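Side-chain contacts in HD domain protein (Enterococcus faecalis, PDB 4LRL), which probably hydrolyses deoxyribonucleoside triphosphates as an allosterically regulated, metal-dependent HD-domain phosphohydrolase: residues I97-R100 with I101-F105; I27-K30 with E31-L34; T330-M333 with D334-D337. All blocks are in the same frame, centred on the assembly; numbering follows the deposited sequence.

Contact 1: residues I97-R100 with I101-F105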
loop_
_atom_site.group_PDB
_atom_site.type_symbol
_atom_site.label_atom_id
_atom_site.label_comp_id
_atom_site.label_asym_id
_atom_site.label_seq_id
_atom_site.Cartn_x
_atom_site.Cartn_y
_atom_site.Cartn_z
ATOM N N ILE C 97 9.784 9.507 -15.758
ATOM C CA ILE C 97 10.954 9.097 -14.977
ATOM C C ILE C 97 12.204 9.819 -15.496
ATOM O O ILE C 97 13.005 10.316 -14.712
ATOM C CB ILE C 97 11.155 7.561 -15.010
ATOM C CG1 ILE C 97 9.962 6.844 -14.330
ATOM C CG2 ILE C 97 12.509 7.173 -14.396
ATOM C CD1 ILE C 97 10.107 5.316 -14.226
ATOM N N THR C 98 12.329 9.893 -16.820
ATOM C CA THR C 98 13.446 10.546 -17.504
ATOM C C THR C 98 13.475 12.039 -17.171
ATOM O O THR C 98 14.547 12.613 -16.946
ATOM C CB THR C 98 13.337 10.347 -19.036
ATOM O OG1 THR C 98 13.397 8.950 -19.338
ATOM C CG2 THR C 98 14.464 11.028 -19.763
ATOM N N ARG C 99 12.294 12.656 -17.125
ATOM C CA ARG C 99 12.194 14.067 -16.764
ATOM C C ARG C 99 12.662 14.277 -15.326
ATOM O O ARG C 99 13.383 15.229 -15.031
ATOM C CB ARG C 99 10.773 14.589 -16.966
ATOM C CG ARG C 99 10.618 16.077 -16.712
ATOM C CD ARG C 99 9.164 16.454 -16.473
ATOM N NE ARG C 99 8.613 15.922 -15.227
ATOM C CZ ARG C 99 8.870 16.387 -13.999
ATOM N NH1 ARG C 99 9.693 17.419 -13.809
ATOM N NH2 ARG C 99 8.290 15.812 -12.941
ATOM N N ARG C 100 12.279 13.371 -14.433
ATOM C CA ARG C 100 12.693 13.496 -13.032
ATOM C C ARG C 100 14.204 13.374 -12.895
ATOM O O ARG C 100 14.812 14.120 -12.123
ATOM C CB ARG C 100 11.951 12.496 -12.146
ATOM C CG ARG C 100 10.476 12.844 -12.013
ATOM C CD ARG C 100 9.674 11.809 -11.269
ATOM N NE ARG C 100 8.242 12.075 -11.441
ATOM C CZ ARG C 100 7.252 11.462 -10.788
ATOM N NH1 ARG C 100 5.994 11.799 -11.044
ATOM N NH2 ARG C 100 7.509 10.523 -9.881
ATOM N N ILE C 101 14.799 12.464 -13.671
ATOM C CA ILE C 101 16.254 12.249 -13.657
ATOM C C ILE C 101 17.022 13.463 -14.184
ATOM O O ILE C 101 17.992 13.893 -13.566
ATOM C CB ILE C 101 16.670 10.960 -14.440
ATOM C CG1 ILE C 101 15.991 9.740 -13.818
ATOM C CG2 ILE C 101 18.195 10.786 -14.440
ATOM C CD1 ILE C 101 16.209 8.433 -14.557
ATOM N N CYS C 102 16.571 14.003 -15.321
ATOM C CA CYS C 102 17.161 15.191 -15.924
ATOM C C CYS C 102 17.097 16.383 -14.977
ATOM O O CYS C 102 18.041 17.166 -14.886
ATOM C CB CYS C 102 16.446 15.533 -17.226
ATOM S SG CYS C 102 16.773 14.397 -18.580
ATOM N N GLU C 103 15.973 16.500 -14.279
ATOM C CA GLU C 103 15.743 17.554 -13.305
ATOM C C GLU C 103 16.767 17.462 -12.167
ATOM O O GLU C 103 17.413 18.452 -11.827
ATOM C CB GLU C 103 14.309 17.449 -12.772
ATOM C CG GLU C 103 13.852 18.631 -11.953
ATOM C CD GLU C 103 13.445 19.840 -12.789
ATOM O OE1 GLU C 103 13.006 19.670 -13.944
ATOM O OE2 GLU C 103 13.549 20.971 -12.273
ATOM N N ILE C 104 16.917 16.262 -11.611
ATOM C CA ILE C 104 17.899 15.980 -10.562
ATOM C C ILE C 104 19.331 16.201 -11.069
ATOM O O ILE C 104 20.156 16.806 -10.384
ATOM C CB ILE C 104 17.712 14.533 -10.019
ATOM C CG1 ILE C 104 16.423 14.441 -9.191
ATOM C CG2 ILE C 104 18.897 14.083 -9.181
ATOM C CD1 ILE C 104 15.852 13.022 -9.067
ATOM N N PHE C 105 19.603 15.720 -12.279
ATOM C CA PHE C 105 20.919 15.855 -12.903
ATOM C C PHE C 105 21.277 17.320 -13.065
ATOM O O PHE C 105 22.419 17.718 -12.807
ATOM C CB PHE C 105 20.933 15.171 -14.272
ATOM C CG PHE C 105 21.267 13.698 -14.231
ATOM C CD1 PHE C 105 21.668 13.040 -15.394
ATOM C CD2 PHE C 105 21.200 12.969 -13.038
ATOM C CE1 PHE C 105 21.983 11.680 -15.386
ATOM C CE2 PHE C 105 21.512 11.606 -13.013
ATOM C CZ PHE C 105 21.909 10.959 -14.195
#
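Ile101 reaches back one helical turn to Ile97. Its N-H donates to Ile97 O at 3.0 Å, and its CD1 meets Ile97 CG2 at 3.9 Å, the two branched side chains running at a slant to each other. The placement follows from the torsions: Ile101 CG1 lies beside its own backbone N (chi1 -59°) and leads down over the Ile97 carbonyl, while Ile97 offers CG2, the branch opposite its backbone N. The other branch of Ile101, CG2, sits over the centre of the Phe105 ring, 3.6 Å above its plane, a CH-pi type of contact that carries the apolar strip a turn further. Cys102 comes next, with N bonded to Thr98 O in a nearly straight bond (N-H...O 168°). Glu103 N donates to Arg99 O in a more bent bond, and its CB packs on that carbonyl. The Glu103 and Arg99 side chains run side by side, pointing the same way, yet Glu103 OE1 stays 4.0 Å from Arg99 NH1, beyond a salt bridge, at the edge of the guanidinium with the two planes 50° apart. Each has a stronger partner along the helix: Arg99 NH2 pairs with Glu96, which also holds Arg100 NE, and Glu103 OE2 pairs with Arg107. Ile104 N follows, donating to Arg100 O at 3.0 Å, its CG1 and CD1 folded against that same oxygen. These are consecutive turns of helix 87-108 in the HD domain, whose His90 ligates the nickel ion. Helices 206-219, 194-200 and 228-234 pack on the isoleucines and their neighbours, and helix 124-133 on Thr98, Arg99 and Cys102. The wide separation of Arg99 and Glu103 implies that their attraction is probably secondary, with Glu96 the main anchor of both arginines.

Contact 2: residues I27-K30 with E31-L34; sequences IPYK and EQRL
Gln32 folds back over the turn to Ile27: its NE2 donates to Ile27 O at 3.2 Å, with an N-H...O angle of 160° and the oxygen close to the plane of the amide. CG beside the backbone N (chi1 -79°), followed by an extended chain, carries CG past the carbonyl oxygens of Pro28 and Ile27 and brings the amide to the latter. The amide carbon CD of Gln32 also lies at the edge of the Tyr29 ring, 4.3 Å from Tyr29 CD1. Glu31 takes a similar course, CG beside its own N (chi1 -67°) and the chain stretched out, so that its carboxylate runs alongside the Pro28 ring and OE2 comes 3.3 Å from Pro28 CG. Ile27 crosses Glu31 at about a right angle, its CG2 touching Glu31 CB. The backbone beneath is a short 3-10 turn leading into strand 33-42. Glu31 N bonds to Pro28 O and Gln32 N to Tyr29 O. A water donates to Tyr29 O and to Gln32 O (2.6 Å), bridging the turn to the residue just before the strand. The Tyr29 ring also packs against helices 53-60 and 167-175, where its hydroxyl bonds to Asp57 and its ring meets Arg174 in a cation-pi contact. The exposed Lys30 bends at its far torsions, leaving NZ 4.9 Å from Glu31 OE2.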
loop_
_atom_site.group_PDB
_atom_site.type_symbol
_atom_site.label_atom_id
_atom_site.label_comp_id
_atom_site.label_asym_id
_atom_site.label_seq_id
_atom_site.Cartn_x
_atom_site.Cartn_y
_atom_site.Cartn_z
ATOM N N ILE C 27 9.138 32.608 -30.124
ATOM C CA ILE C 27 10.246 31.854 -29.544
ATOM C C ILE C 27 10.472 30.588 -30.382
ATOM O O ILE C 27 9.504 29.949 -30.809
ATOM C CB ILE C 27 9.960 31.466 -28.059
ATOM C CG1 ILE C 27 9.432 32.664 -27.255
ATOM C CG2 ILE C 27 11.200 30.878 -27.385
ATOM C CD1 ILE C 27 7.913 32.677 -27.085
ATOM N N PRO C 28 11.749 30.234 -30.639
ATOM C CA PRO C 28 12.056 28.993 -31.361
ATOM C C PRO C 28 11.412 27.751 -30.742
ATOM O O PRO C 28 11.373 27.609 -29.515
ATOM C CB PRO C 28 13.581 28.919 -31.276
ATOM C CG PRO C 28 13.999 30.369 -31.297
ATOM C CD PRO C 28 12.954 31.073 -30.463
ATOM N N TYR C 29 10.915 26.872 -31.609
ATOM C CA TYR C 29 10.154 25.680 -31.225
ATOM C C TYR C 29 10.812 24.840 -30.121
ATOM O O TYR C 29 10.143 24.411 -29.178
ATOM C CB TYR C 29 9.887 24.829 -32.473
ATOM C CG TYR C 29 8.842 23.744 -32.314
ATOM C CD1 TYR C 29 7.580 24.026 -31.777
ATOM C CD2 TYR C 29 9.100 22.440 -32.737
ATOM C CE1 TYR C 29 6.613 23.027 -31.645
ATOM C CE2 TYR C 29 8.140 21.437 -32.612
ATOM C CZ TYR C 29 6.904 21.738 -32.064
ATOM O OH TYR C 29 5.966 20.752 -31.944
ATOM N N LYS C 30 12.121 24.625 -30.244
ATOM C CA LYS C 30 12.908 23.848 -29.282
ATOM C C LYS C 30 12.843 24.431 -27.864
ATOM O O LYS C 30 12.962 23.700 -26.872
ATOM C CB LYS C 30 14.357 23.737 -29.790
ATOM C CG LYS C 30 15.441 23.468 -28.754
ATOM C CD LYS C 30 16.777 23.970 -29.289
ATOM C CE LYS C 30 17.537 24.783 -28.243
ATOM N NZ LYS C 30 18.380 25.856 -28.866
ATOM N N GLU C 31 12.634 25.745 -27.784
ATOM C CA GLU C 31 12.596 26.465 -26.512
ATOM C C GLU C 31 11.177 26.724 -26.002
ATOM O O GLU C 31 10.998 27.222 -24.892
ATOM C CB GLU C 31 13.331 27.798 -26.644
ATOM C CG GLU C 31 14.828 27.696 -26.858
ATOM C CD GLU C 31 15.442 29.039 -27.217
ATOM O OE1 GLU C 31 16.154 29.610 -26.366
ATOM O OE2 GLU C 31 15.201 29.536 -28.342
ATOM N N GLN C 32 10.173 26.385 -26.807
ATOM C CA GLN C 32 8.781 26.700 -26.474
ATOM C C GLN C 32 8.271 25.962 -25.239
ATOM O O GLN C 32 8.182 24.734 -25.223
ATOM C CB GLN C 32 7.856 26.451 -27.666
ATOM C CG GLN C 32 7.890 27.549 -28.712
ATOM C CD GLN C 32 6.650 27.575 -29.590
ATOM O OE1 GLN C 32 5.603 27.024 -29.239
ATOM N NE2 GLN C 32 6.761 28.227 -30.738
ATOM N N ARG C 33 7.956 26.741 -24.208
ATOM C CA ARG C 33 7.361 26.237 -22.974
ATOM C C ARG C 33 5.863 26.502 -22.971
ATOM O O ARG C 33 5.408 27.503 -23.520
ATOM C CB ARG C 33 8.007 26.903 -21.752
ATOM C CG ARG C 33 8.962 26.014 -20.967
ATOM C CD ARG C 33 10.347 25.963 -21.590
ATOM N NE ARG C 33 11.228 25.017 -20.898
ATOM C CZ ARG C 33 12.525 24.864 -21.160
ATOM N NH1 ARG C 33 13.110 25.595 -22.104
ATOM N NH2 ARG C 33 13.242 23.978 -20.479
ATOM N N LEU C 34 5.100 25.600 -22.360
ATOM C CA LEU C 34 3.654 25.761 -22.245
ATOM C C LEU C 34 3.336 26.847 -21.226
ATOM O O LEU C 34 4.032 26.946 -20.210
ATOM C CB LEU C 34 2.994 24.445 -21.825
ATOM C CG LEU C 34 3.018 23.283 -22.822
ATOM C CD1 LEU C 34 2.598 21.994 -22.140
ATOM C CD2 LEU C 34 2.134 23.574 -24.030
HETATM O O HOH W 1 9.384 22.901 -26.649
#

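Contact 3: residues T330-M333 with D334-D337; sequences TQWM and DVPD
The Trp332 indole meets Val335 obliquely: Val335 CG2 approaches Trp332 CD1 at 4.2 Å. Other parts of the protein surround the ring system, with Leu282 and Ala286 of helix 270-291, Leu340 of helix 338-348 and Ala301 all packing on it, while Phe329 brings its ring in at about 50°. The indole NE1 is satisfied by Leu299 O. The second flat group, the Asp334 carboxylate, turns back over the preceding peptide, its OD1 lying 3.4 Å from Met333 C. With CG beside its own backbone N (chi1 -57°), the acid stays next to the bend. Its OD2 has a long, weak ion pair with Lys319 of a second subunit. Val335 directs CG2 to the Trp332 backbone as well as to the indole, because that branch lies beside the valine N, which itself bonds to Trp332 O at 3.1 Å. This bond closes a type I beta turn from Trp332 to Val335. One residue earlier, Asp334 N donates to Gln331 O at 2.9 Å. A water donates to Met333 O (2.8 Å) and to Val335 O, linking the second and fourth residues of the turn. Pro336 then centres an inverse gamma turn, and Asp337 serves as N-cap of the following helix, its OD2 accepting from Leu340 N while OD1 forms a salt bridge with Arg285. The stretch thus joins helix 322-332 to helix 338-348 in the HD-associated region: Met333 and Thr330 lean on Leu348 of the second helix, Met333 touches Lys345 there as well, and helix 270-291 covers Trp332.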
loop_
_atom_site.group_PDB
_atom_site.type_symbol
_atom_site.label_atom_id
_atom_site.label_comp_id
_atom_site.label_asym_id
_atom_site.label_seq_id
_atom_site.Cartn_x
_atom_site.Cartn_y
_atom_site.Cartn_z
ATOM N N THR C 330 -12.735 -12.896 -34.542
ATOM C CA THR C 330 -14.173 -13.125 -34.436
ATOM C C THR C 330 -14.794 -13.600 -35.760
ATOM O O THR C 330 -15.550 -14.568 -35.764
ATOM C CB THR C 330 -14.901 -11.885 -33.871
ATOM O OG1 THR C 330 -14.390 -11.609 -32.562
ATOM C CG2 THR C 330 -16.416 -12.103 -33.792
ATOM N N GLN C 331 -14.458 -12.946 -36.874
ATOM C CA GLN C 331 -14.926 -13.414 -38.187
ATOM C C GLN C 331 -14.378 -14.808 -38.462
ATOM O O GLN C 331 -15.104 -15.672 -38.941
ATOM C CB GLN C 331 -14.480 -12.504 -39.330
ATOM C CG GLN C 331 -14.809 -11.017 -39.226
ATOM C CD GLN C 331 -13.826 -10.187 -40.054
ATOM O OE1 GLN C 331 -12.937 -10.741 -40.718
ATOM N NE2 GLN C 331 -13.969 -8.863 -40.012
ATOM N N TRP C 332 -13.101 -15.022 -38.144
ATOM C CA TRP C 332 -12.420 -16.296 -38.449
ATOM C C TRP C 332 -13.029 -17.510 -37.760
ATOM O O TRP C 332 -12.885 -18.635 -38.240
ATOM C CB TRP C 332 -10.915 -16.234 -38.150
ATOM C CG TRP C 332 -10.153 -15.248 -38.993
ATOM C CD1 TRP C 332 -10.624 -14.537 -40.058
ATOM C CD2 TRP C 332 -8.772 -14.893 -38.858
ATOM N NE1 TRP C 332 -9.632 -13.748 -40.580
ATOM C CE2 TRP C 332 -8.482 -13.949 -39.867
ATOM C CE3 TRP C 332 -7.746 -15.289 -37.988
ATOM C CZ2 TRP C 332 -7.211 -13.383 -40.026
ATOM C CZ3 TRP C 332 -6.478 -14.723 -38.146
ATOM C CH2 TRP C 332 -6.225 -13.780 -39.154
ATOM N N MET C 333 -13.705 -17.281 -36.637
ATOM C CA MET C 333 -14.456 -18.342 -35.966
ATOM C C MET C 333 -15.424 -19.046 -36.925
ATOM O O MET C 333 -15.756 -20.210 -36.720
ATOM C CB MET C 333 -15.193 -17.798 -34.735
ATOM C CG MET C 333 -14.328 -17.741 -33.465
ATOM S SD MET C 333 -15.189 -17.167 -31.971
ATOM C CE MET C 333 -16.530 -18.361 -31.855
ATOM N N ASP C 334 -15.837 -18.345 -37.982
ATOM C CA ASP C 334 -16.833 -18.862 -38.930
ATOM C C ASP C 334 -16.274 -19.267 -40.308
ATOM O O ASP C 334 -17.031 -19.656 -41.204
ATOM C CB ASP C 334 -17.977 -17.855 -39.077
ATOM C CG ASP C 334 -18.631 -17.521 -37.745
ATOM O OD1 ASP C 334 -18.746 -18.420 -36.882
ATOM O OD2 ASP C 334 -19.026 -16.352 -37.556
ATOM N N VAL C 335 -14.950 -19.185 -40.456
ATOM C CA VAL C 335 -14.235 -19.613 -41.663
ATOM C C VAL C 335 -14.193 -21.151 -41.754
ATOM O O VAL C 335 -13.972 -21.814 -40.744
ATOM C CB VAL C 335 -12.801 -18.993 -41.684
ATOM C CG1 VAL C 335 -11.846 -19.754 -42.621
ATOM C CG2 VAL C 335 -12.873 -17.519 -42.074
ATOM N N PRO C 336 -14.413 -21.723 -42.956
ATOM C CA PRO C 336 -14.457 -23.183 -43.058
ATOM C C PRO C 336 -13.072 -23.838 -43.140
ATOM O O PRO C 336 -12.731 -24.502 -44.129
ATOM C CB PRO C 336 -15.282 -23.427 -44.330
ATOM C CG PRO C 336 -15.028 -22.240 -45.166
ATOM C CD PRO C 336 -14.753 -21.080 -44.238
ATOM N N ASP C 337 -12.285 -23.614 -42.100
ATOM C CA ASP C 337 -11.118 -24.411 -41.817
ATOM C C ASP C 337 -11.220 -24.755 -40.347
ATOM O O ASP C 337 -11.416 -23.874 -39.509
ATOM C CB ASP C 337 -9.834 -23.637 -42.097
ATOM C CG ASP C 337 -8.589 -24.418 -41.697
ATOM O OD1 ASP C 337 -8.323 -25.478 -42.314
ATOM O OD2 ASP C 337 -7.882 -23.975 -40.760
HETATM O O HOH W 2 -15.041 -22.360 -38.281
#

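Contact 1 is mostly buried, contact 3 partly so, and contact 2 lies at the surface. Contact 1 keeps to one helix of the HD domain, with regular backbone bonds, apolar packing and ion pairs along the same helix. Contacts 2 and 3 are both turns, in which short-range backbone bonds close the bend and a water bridges two carbonyls; contact 2 leads from a 3-10 turn into a strand, whereas contact 3 joins two helices of the HD-associated region. Contacts 1 and 2 lie on the same side of the chain's centre, about 8 Å apart at their nearest atoms, without touching. Contact 3, on the opposite side from contact 1, has its centre about 50 Å away, and a second subunit reaches it.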